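Putative Phosphate (Eubacterium rectale, PDB 3DAO) is probably a phosphatase of the haloacid dehalogenase-like hydrolase family, though its substrate cannot be inferred from the family alone. Local coordinates at residues F58-G63 against H78-I83; E95-Y100 against L216-D221; G209-T214 against D239-Q244. One frame throughout, in Å; residues are numbered along the deposited sequence.

Contact 1 of 3, residues F58-G63 against H78-I83; sequences FVVCSG and HKLLYI
Val-59 and Ile-83 interlock on one face of a parallel pair of strands, 57-61 and 81-84. CD1 of Ile-83 reaches back along the sheet and lies 3.7 Å from CG1 of Val-59. With CG1 anti to its carbonyl carbon (chi1 -67°), Ile-83 sends that long branch toward Val-59 and turns CG2 to Cys-61. The SG of Cys-61 is 3.9 Å from CG2 of Ile-83 and also touches CD1, so the isoleucine straddles the sulfur with both branches. CG2 of Val-59 meets the base of Leu-81, at CB.

The other face is shaped by Leu-80. Its two methyls part like a fork. CD2 lies alongside the Phe-58 side chain, 3.8 Å from its CD1, and CD1 packs 3.9 Å from CG2 of Val-60. The Tyr-82 ring makes a looser contact with CB of Val-60.

The backbones hold this fit in register. Leu-81 N donates to Phe-58 O at 3.0 Å, and Val-60 N donates to Leu-81 O. Ile-83 N closes to 2.7 Å on Val-60 O in a nearly straight bond (171°). Ser-62 N then bonds to Ile-83 O. A water joins Phe-58 N to Lys-79 O at the start of the pair.

These are the two strands of a beta-alpha-beta unit whose helix is 66-72. Strand 23-26 flanks 57-61 on its far edge. Helix 212-222 packs on Val-59, Cys-61 and Ile-83, and helix 42-53 on Phe-58 and Leu-80.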
loop_
_atom_site.group_PDB
_atom_site.type_symbol
_atom_site.label_atom_id
_atom_site.label_comp_id
_atom_site.label_asym_id
_atom_site.label_seq_id
_atom_site.Cartn_x
_atom_site.Cartn_y
_atom_site.Cartn_z
ATOM N N PHE A 58 16.902 -2.375 -1.656
ATOM C CA PHE A 58 15.709 -2.878 -2.304
ATOM C C PHE A 58 14.508 -2.705 -1.403
ATOM O O PHE A 58 14.518 -3.096 -0.239
ATOM C CB PHE A 58 15.860 -4.319 -2.732
ATOM C CG PHE A 58 14.911 -4.735 -3.808
ATOM C CD1 PHE A 58 13.622 -5.133 -3.492
ATOM C CD2 PHE A 58 15.298 -4.711 -5.139
ATOM C CE1 PHE A 58 12.739 -5.494 -4.475
ATOM C CE2 PHE A 58 14.407 -5.079 -6.127
ATOM C CZ PHE A 58 13.133 -5.453 -5.798
ATOM N N VAL A 59 13.492 -2.074 -1.976
ATOM C CA VAL A 59 12.285 -1.726 -1.231
ATOM C C VAL A 59 11.038 -2.291 -1.889
ATOM O O VAL A 59 10.771 -2.047 -3.071
ATOM C CB VAL A 59 12.097 -0.187 -1.133
ATOM C CG1 VAL A 59 10.863 0.182 -0.251
ATOM C CG2 VAL A 59 13.407 0.608 -0.681
ATOM N N VAL A 60 10.314 -3.075 -1.111
ATOM C CA VAL A 60 8.986 -3.564 -1.496
ATOM C C VAL A 60 8.030 -2.459 -1.039
ATOM O O VAL A 60 7.997 -2.116 0.142
ATOM C CB VAL A 60 8.635 -4.889 -0.797
ATOM C CG1 VAL A 60 7.310 -5.343 -1.249
ATOM C CG2 VAL A 60 9.684 -5.968 -1.083
ATOM N N CYS A 61 7.272 -1.920 -1.986
ATOM C CA CYS A 61 6.418 -0.719 -1.797
ATOM C C CYS A 61 5.038 -0.964 -2.366
ATOM O O CYS A 61 4.821 -0.868 -3.584
ATOM C CB CYS A 61 7.101 0.446 -2.501
ATOM S SG CYS A 61 6.263 2.036 -2.248
ATOM N N SER A 62 4.115 -1.291 -1.468
ATOM C CA SER A 62 2.808 -1.807 -1.837
ATOM C C SER A 62 1.630 -1.470 -0.953
ATOM O O SER A 62 1.733 -0.942 0.165
ATOM C CB SER A 62 2.975 -3.341 -1.843
ATOM O OG SER A 62 1.815 -4.077 -2.157
ATOM N N GLY A 63 0.480 -1.792 -1.510
ATOM C CA GLY A 63 -0.782 -1.665 -0.795
ATOM C C GLY A 63 -0.920 -2.768 0.224
ATOM O O GLY A 63 -1.731 -2.716 1.124
ATOM N N HIS A 78 14.946 -10.855 5.228
ATOM C CA HIS A 78 15.848 -10.132 6.129
ATOM C C HIS A 78 16.637 -9.001 5.476
ATOM O O HIS A 78 17.175 -8.145 6.162
ATOM C CB HIS A 78 16.869 -11.135 6.723
ATOM C CG HIS A 78 17.705 -11.797 5.677
ATOM N ND1 HIS A 78 17.215 -12.806 4.870
ATOM C CD2 HIS A 78 18.968 -11.549 5.245
ATOM C CE1 HIS A 78 18.153 -13.173 4.014
ATOM N NE2 HIS A 78 19.220 -12.418 4.208
ATOM N N LYS A 79 16.692 -8.997 4.156
ATOM C CA LYS A 79 17.569 -8.078 3.439
ATOM C C LYS A 79 16.844 -6.915 2.785
ATOM O O LYS A 79 17.454 -6.127 2.091
ATOM C CB LYS A 79 18.266 -8.796 2.268
ATOM C CG LYS A 79 19.074 -9.979 2.566
ATOM C CD LYS A 79 19.949 -10.292 1.391
ATOM C CE LYS A 79 21.308 -9.611 1.461
ATOM N NZ LYS A 79 22.295 -10.536 0.797
ATOM N N LEU A 80 15.540 -6.878 2.985
ATOM C CA LEU A 80 14.680 -5.879 2.318
ATOM C C LEU A 80 14.185 -4.793 3.236
ATOM O O LEU A 80 14.239 -4.924 4.465
ATOM C CB LEU A 80 13.434 -6.570 1.701
ATOM C CG LEU A 80 13.661 -7.740 0.757
ATOM C CD1 LEU A 80 12.354 -8.373 0.305
ATOM C CD2 LEU A 80 14.481 -7.251 -0.461
ATOM N N LEU A 81 13.748 -3.691 2.598
ATOM C CA LEU A 81 12.978 -2.623 3.275
ATOM C C LEU A 81 11.546 -2.705 2.776
ATOM O O LEU A 81 11.273 -3.127 1.649
ATOM C CB LEU A 81 13.555 -1.257 3.032
ATOM C CG LEU A 81 14.881 -0.987 3.747
ATOM C CD1 LEU A 81 15.403 0.363 3.308
ATOM C CD2 LEU A 81 14.711 -1.049 5.244
ATOM N N TYR A 82 10.623 -2.364 3.664
ATOM C CA TYR A 82 9.191 -2.523 3.405
ATOM C C TYR A 82 8.376 -1.273 3.615
ATOM O O TYR A 82 8.455 -0.615 4.650
ATOM C CB TYR A 82 8.616 -3.590 4.351
ATOM C CG TYR A 82 9.287 -4.932 4.222
ATOM C CD1 TYR A 82 10.462 -5.208 4.891
ATOM C CD2 TYR A 82 8.744 -5.928 3.431
ATOM C CE1 TYR A 82 11.079 -6.426 4.758
ATOM C CE2 TYR A 82 9.371 -7.160 3.291
ATOM C CZ TYR A 82 10.530 -7.404 3.946
ATOM O OH TYR A 82 11.145 -8.650 3.787
ATOM N N ILE A 83 7.605 -0.958 2.584
ATOM C CA ILE A 83 6.602 0.100 2.637
ATOM C C ILE A 83 5.276 -0.645 2.456
ATOM O O ILE A 83 5.065 -1.363 1.471
ATOM C CB ILE A 83 6.832 1.220 1.611
ATOM C CG1 ILE A 83 8.108 2.004 1.946
ATOM C CG2 ILE A 83 5.590 2.178 1.590
ATOM C CD1 ILE A 83 8.586 2.929 0.839
HETATM O O HOH W 1 17.438 -3.693 0.873
#

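Contact 2 of 3, residues E95-Y100 against L216-D221; sequences EILKTY and LSYLID
Tyr-218 lies against Lys-98 and carries most of this contact between helix 216-221 and strand 96-99. Its side chain can be followed outward. CB of Tyr-218 is met by the hydroxyl of Tyr-100, with OH 3.6 Å away. CG stands anti to the backbone N (chi1 166°), which carries the ring from the helix toward the strand. CD1 comes near CG of Lys-98. CE1 lies beside CB and CD of the same lysine. CE2 of Tyr-218 touches CB of Lys-98 and, at 4.0 Å, CB of Leu-97. CZ of Tyr-218 is 3.8 Å from CB of Lys-98. At the tip, Tyr-218 OH is 3.7 Å from Leu-97 CB and 3.5 Å from Leu-97 O.

The central element is a CH-pi contact. CB of Lys-98 sits over one face of the Tyr-218 ring, 3.9 Å from the centroid and 15° off the normal. The lysine chain bends at chi2 (77°), and its amine does not continue across the ring. Separately, CD1 of Leu-97 meets CD2 of Leu-219, 4.0 Å away, and the two leucines cross at about a right angle.

An alanine in place of Tyr-218 would probably leave CB of Lys-98 without its aromatic face and open a gap beside Leu-97.

Strand 96-99 carries a classic beta bulge: Leu-97 and Lys-98 share one partner, Val-90, on strand 89-91. Val-90 also touches Tyr-218 and Leu-219. Strand 96-99 is the outermost strand at its end of the large sheet, and helix 212-222 spans from it across 89-91 to 81-84.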
loop_
_atom_site.group_PDB
_atom_site.type_symbol
_atom_site.label_atom_id
_atom_site.label_comp_id
_atom_site.label_asym_id
_atom_site.label_seq_id
_atom_site.Cartn_x
_atom_site.Cartn_y
_atom_site.Cartn_z
ATOM N N GLU A 95 12.179 -3.748 12.699
ATOM C CA GLU A 95 11.557 -2.584 13.354
ATOM C C GLU A 95 10.891 -1.627 12.405
ATOM O O GLU A 95 11.265 -1.496 11.235
ATOM C CB GLU A 95 12.598 -1.808 14.172
ATOM C CG GLU A 95 13.519 -0.942 13.349
ATOM C CD GLU A 95 14.755 -0.476 14.138
ATOM O OE1 GLU A 95 15.071 -1.140 15.156
ATOM O OE2 GLU A 95 15.403 0.533 13.742
ATOM N N ILE A 96 9.912 -0.933 12.966
ATOM C CA ILE A 96 9.158 0.076 12.253
ATOM C C ILE A 96 9.984 1.320 12.312
ATOM O O ILE A 96 10.458 1.701 13.380
ATOM C CB ILE A 96 7.736 0.254 12.877
ATOM C CG1 ILE A 96 6.940 -1.039 12.666
ATOM C CG2 ILE A 96 7.024 1.461 12.292
ATOM C CD1 ILE A 96 5.561 -1.045 13.248
ATOM N N LEU A 97 10.203 1.934 11.149
ATOM C CA LEU A 97 10.980 3.146 11.070
ATOM C C LEU A 97 10.110 4.358 11.187
ATOM O O LEU A 97 10.476 5.351 11.796
ATOM C CB LEU A 97 11.758 3.232 9.771
ATOM C CG LEU A 97 12.782 2.102 9.620
ATOM C CD1 LEU A 97 13.414 2.298 8.285
ATOM C CD2 LEU A 97 13.811 2.057 10.770
ATOM N N LYS A 98 8.960 4.272 10.547
ATOM C CA LYS A 98 8.042 5.393 10.455
ATOM C C LYS A 98 6.634 4.928 10.172
ATOM O O LYS A 98 6.427 4.092 9.296
ATOM C CB LYS A 98 8.514 6.255 9.291
ATOM C CG LYS A 98 7.620 7.411 8.885
ATOM C CD LYS A 98 7.746 8.551 9.798
ATOM C CE LYS A 98 7.117 9.779 9.192
ATOM N NZ LYS A 98 7.016 10.874 10.176
ATOM N N THR A 99 5.676 5.475 10.907
ATOM C CA THR A 99 4.253 5.243 10.618
ATOM C C THR A 99 3.581 6.589 10.382
ATOM O O THR A 99 4.060 7.631 10.826
ATOM C CB THR A 99 3.535 4.480 11.719
ATOM O OG1 THR A 99 3.414 5.305 12.871
ATOM C CG2 THR A 99 4.301 3.239 12.125
ATOM N N TYR A 100 2.504 6.572 9.630
ATOM C CA TYR A 100 1.751 7.777 9.338
ATOM C C TYR A 100 0.337 7.570 9.884
ATOM O O TYR A 100 -0.603 7.304 9.153
ATOM C CB TYR A 100 1.723 8.068 7.851
ATOM C CG TYR A 100 3.076 8.318 7.234
ATOM C CD1 TYR A 100 3.910 7.269 6.849
ATOM C CD2 TYR A 100 3.523 9.607 7.034
ATOM C CE1 TYR A 100 5.145 7.524 6.250
ATOM C CE2 TYR A 100 4.769 9.874 6.457
ATOM C CZ TYR A 100 5.571 8.828 6.075
ATOM O OH TYR A 100 6.792 9.101 5.516
ATOM N N LEU A 216 8.329 6.605 0.368
ATOM C CA LEU A 216 9.581 6.290 -0.327
ATOM C C LEU A 216 10.580 7.408 -0.143
ATOM O O LEU A 216 11.763 7.182 0.054
ATOM C CB LEU A 216 9.343 5.947 -1.798
ATOM C CG LEU A 216 10.514 5.360 -2.565
ATOM C CD1 LEU A 216 10.999 4.119 -1.862
ATOM C CD2 LEU A 216 10.141 5.078 -4.039
ATOM N N SER A 217 10.088 8.640 -0.161
ATOM C CA SER A 217 10.945 9.810 0.026
ATOM C C SER A 217 11.606 9.803 1.397
ATOM O O SER A 217 12.746 10.238 1.560
ATOM C CB SER A 217 10.138 11.098 -0.145
ATOM O OG SER A 217 9.673 11.198 -1.464
ATOM N N TYR A 218 10.871 9.286 2.371
ATOM C CA TYR A 218 11.363 9.139 3.729
ATOM C C TYR A 218 12.630 8.281 3.746
ATOM O O TYR A 218 13.657 8.634 4.390
ATOM C CB TYR A 218 10.289 8.566 4.669
ATOM C CG TYR A 218 10.863 8.095 5.954
ATOM C CD1 TYR A 218 11.036 8.970 7.025
ATOM C CD2 TYR A 218 11.326 6.791 6.096
ATOM C CE1 TYR A 218 11.606 8.530 8.191
ATOM C CE2 TYR A 218 11.895 6.356 7.246
ATOM C CZ TYR A 218 12.049 7.231 8.294
ATOM O OH TYR A 218 12.628 6.765 9.432
ATOM N N LEU A 219 12.560 7.169 3.007
ATOM C CA LEU A 219 13.689 6.254 2.893
ATOM C C LEU A 219 14.832 6.859 2.103
ATOM O O LEU A 219 15.997 6.718 2.493
ATOM C CB LEU A 219 13.309 4.909 2.276
ATOM C CG LEU A 219 12.597 3.916 3.181
ATOM C CD1 LEU A 219 12.227 2.621 2.406
ATOM C CD2 LEU A 219 13.437 3.627 4.468
ATOM N N ILE A 220 14.497 7.517 0.997
ATOM C CA ILE A 220 15.513 8.111 0.139
ATOM C C ILE A 220 16.343 9.084 0.961
ATOM O O ILE A 220 17.582 9.055 0.929
ATOM C CB ILE A 220 14.925 8.814 -1.077
ATOM C CG1 ILE A 220 14.390 7.769 -2.067
ATOM C CG2 ILE A 220 16.007 9.649 -1.755
ATOM C CD1 ILE A 220 13.406 8.328 -3.107
ATOM N N ASP A 221 15.642 9.888 1.751
ATOM C CA ASP A 221 16.287 10.879 2.604
ATOM C C ASP A 221 17.095 10.197 3.662
ATOM O O ASP A 221 18.189 10.621 3.965
ATOM C CB ASP A 221 15.290 11.770 3.314
ATOM C CG ASP A 221 15.953 12.643 4.374
ATOM O OD1 ASP A 221 16.614 13.633 3.964
ATOM O OD2 ASP A 221 15.820 12.336 5.597
#

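Contact 3 of 3, residues G209-T214 against D239-Q244; sequences GVSKWT and DIEMLQ
Ser-211 and Glu-241 are joined by a water, which lies 2.6 Å from Ser-211 OG and donates to Glu-241 OE1. Before the serine, Gly-209 offers its carbonyl O to the hydroxyl of Thr-214, which ties the turn back onto the helix start. Ser-211 is the N-cap. With chi1 at 71°, its OG turns back over the helix start and accepts from Thr-214 N at 2.9 Å.

Lys-212 comes next, its chain extended beyond CG. NZ forms a salt bridge with Asp-239, 2.7 Å from OD1 on the syn side and 27° out of the carboxylate plane. The same NZ also hydrogen-bonds Asn-238 OD1 and makes a second salt bridge to Asp-27.

Trp-213 faces the second helix. CB lies 3.3 Å from OE1 of Glu-241, and the ring and carboxylate planes stand 39° apart. CE3 rests 3.6 Å from CB of Met-242, a selenomethionine. A second water accepts from Trp-213 N and donates to Glu-241 OE1.

Asp-239 OD2 accepts from the backbone N of Asp-235 and Asn-236, which fixes the carboxylate. Asp-27 lies in what is probably the DxDx(T/V) motif of this family, at a strand end. A lysine at the start of helix 212-222, bonded to Asp-27 and to an aspartate in the turn after strand 230-234, is consistent with the lysine and acidic motifs of a haloacid dehalogenase-like active site.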
loop_
_atom_site.group_PDB
_atom_site.type_symbol
_atom_site.label_atom_id
_atom_site.label_comp_id
_atom_site.label_asym_id
_atom_site.label_seq_id
_atom_site.Cartn_x
_atom_site.Cartn_y
_atom_site.Cartn_z
ATOM N N GLY A 209 -1.693 13.536 3.480
ATOM C CA GLY A 209 -0.336 13.527 2.936
ATOM C C GLY A 209 0.276 12.169 2.704
ATOM O O GLY A 209 1.402 12.039 2.211
ATOM N N VAL A 210 -0.474 11.150 3.045
ATOM C CA VAL A 210 0.021 9.775 2.866
ATOM C C VAL A 210 0.082 9.408 1.395
ATOM O O VAL A 210 -0.814 9.710 0.609
ATOM C CB VAL A 210 -0.848 8.740 3.608
ATOM C CG1 VAL A 210 -0.655 7.296 3.023
ATOM C CG2 VAL A 210 -0.562 8.778 5.081
ATOM N N SER A 211 1.185 8.761 1.034
ATOM C CA SER A 211 1.309 8.183 -0.297
ATOM C C SER A 211 2.528 7.281 -0.383
ATOM O O SER A 211 3.408 7.321 0.461
ATOM C CB SER A 211 1.464 9.254 -1.361
ATOM O OG SER A 211 2.748 9.909 -1.296
ATOM N N LYS A 212 2.586 6.527 -1.466
ATOM C CA LYS A 212 3.767 5.694 -1.718
ATOM C C LYS A 212 5.007 6.586 -1.862
ATOM O O LYS A 212 6.078 6.300 -1.306
ATOM C CB LYS A 212 3.583 4.826 -2.978
ATOM C CG LYS A 212 2.695 3.633 -2.805
ATOM C CD LYS A 212 2.539 2.922 -4.167
ATOM C CE LYS A 212 1.901 1.578 -4.011
ATOM N NZ LYS A 212 1.536 1.047 -5.362
ATOM N N TRP A 213 4.865 7.721 -2.534
ATOM C CA TRP A 213 6.037 8.606 -2.743
ATOM C C TRP A 213 6.480 9.275 -1.452
ATOM O O TRP A 213 7.663 9.427 -1.186
ATOM C CB TRP A 213 5.811 9.663 -3.829
ATOM C CG TRP A 213 7.045 10.477 -4.008
ATOM C CD1 TRP A 213 7.229 11.767 -3.618
ATOM C CD2 TRP A 213 8.318 10.020 -4.492
ATOM N NE1 TRP A 213 8.527 12.171 -3.886
ATOM C CE2 TRP A 213 9.209 11.119 -4.436
ATOM C CE3 TRP A 213 8.776 8.817 -5.012
ATOM C CZ2 TRP A 213 10.528 11.027 -4.850
ATOM C CZ3 TRP A 213 10.116 8.737 -5.439
ATOM C CH2 TRP A 213 10.955 9.822 -5.352
ATOM N N THR A 214 5.532 9.648 -0.616
ATOM C CA THR A 214 5.877 10.226 0.692
ATOM C C THR A 214 6.755 9.276 1.503
ATOM O O THR A 214 7.830 9.632 2.043
ATOM C CB THR A 214 4.614 10.602 1.516
ATOM O OG1 THR A 214 3.895 11.617 0.808
ATOM C CG2 THR A 214 4.995 11.162 2.907
ATOM N N ASP A 239 0.905 4.778 -8.730
ATOM C CA ASP A 239 2.375 4.659 -8.842
ATOM C C ASP A 239 2.951 5.794 -9.650
ATOM O O ASP A 239 4.160 5.937 -9.788
ATOM C CB ASP A 239 2.755 3.358 -9.574
ATOM C CG ASP A 239 2.514 2.126 -8.739
ATOM O OD1 ASP A 239 2.782 2.148 -7.516
ATOM O OD2 ASP A 239 2.056 1.124 -9.309
ATOM N N ILE A 240 2.065 6.613 -10.188
ATOM C CA ILE A 240 2.504 7.674 -11.106
ATOM C C ILE A 240 3.533 8.647 -10.511
ATOM O O ILE A 240 4.534 8.990 -11.140
ATOM C CB ILE A 240 1.299 8.420 -11.741
ATOM C CG1 ILE A 240 0.709 7.538 -12.842
ATOM C CG2 ILE A 240 1.722 9.777 -12.295
ATOM C CD1 ILE A 240 -0.612 8.053 -13.490
ATOM N N GLU A 241 3.282 9.090 -9.298
ATOM C CA GLU A 241 4.187 10.060 -8.670
ATOM C C GLU A 241 5.592 9.459 -8.516
ATOM O O GLU A 241 6.590 10.104 -8.851
ATOM C CB GLU A 241 3.618 10.535 -7.320
ATOM C CG GLU A 241 4.474 11.587 -6.664
ATOM C CD GLU A 241 3.877 12.158 -5.385
ATOM O OE1 GLU A 241 3.152 11.412 -4.664
ATOM O OE2 GLU A 241 4.164 13.359 -5.122
HETATM N N MSE A 242 5.677 8.206 -8.074
HETATM C CA MSE A 242 7.012 7.591 -7.880
HETATM C C MSE A 242 7.668 7.344 -9.241
HETATM O O MSE A 242 8.870 7.558 -9.424
HETATM C CB MSE A 242 7.005 6.345 -6.950
HETATM C CG MSE A 242 6.452 5.110 -7.460
HETATM SE SE MSE A 242 6.760 3.757 -6.074
HETATM C CE MSE A 242 6.098 2.174 -7.020
ATOM N N LEU A 243 6.861 6.946 -10.215
ATOM C CA LEU A 243 7.412 6.686 -11.572
ATOM C C LEU A 243 7.977 7.980 -12.165
ATOM O O LEU A 243 8.983 8.002 -12.852
ATOM C CB LEU A 243 6.354 6.069 -12.490
ATOM C CG LEU A 243 5.810 4.683 -12.117
ATOM C CD1 LEU A 243 4.598 4.292 -13.011
ATOM C CD2 LEU A 243 6.892 3.602 -12.164
ATOM N N GLN A 244 7.303 9.079 -11.896
ATOM C CA GLN A 244 7.736 10.406 -12.400
ATOM C C GLN A 244 8.933 10.972 -11.707
ATOM O O GLN A 244 9.790 11.612 -12.324
ATOM C CB GLN A 244 6.627 11.448 -12.246
ATOM C CG GLN A 244 5.468 11.210 -13.177
ATOM C CD GLN A 244 4.353 12.231 -13.010
ATOM O OE1 GLN A 244 4.210 12.873 -11.967
ATOM N NE2 GLN A 244 3.538 12.349 -14.022
HETATM O O HOH W 2 2.472 12.288 -2.379
HETATM O O HOH W 3 2.727 8.599 -4.433
#

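How the contacts relate
Contact 1 is buried and lies within the large sheet, where backbone bonds and apolar side chains do the work. Contact 2 is nearer the surface and sets the edge strand 96-99 against helix 212-222 through a lysine chain on an aromatic face and a leucine pair. Contact 3 is partly buried and the most polar, with a salt bridge, a helix cap and waters. Contacts 2 and 3 share helix 212-222, and Ile-220 packs on Trp-213 between them. That helix also joins contact 1 to both: Leu-216 and Leu-219 pack on Ile-83, and Lys-212 passes Cys-61 and Ser-62. Selenomethionine Met-242 meets Cys-61 and Leu-216, linking all three.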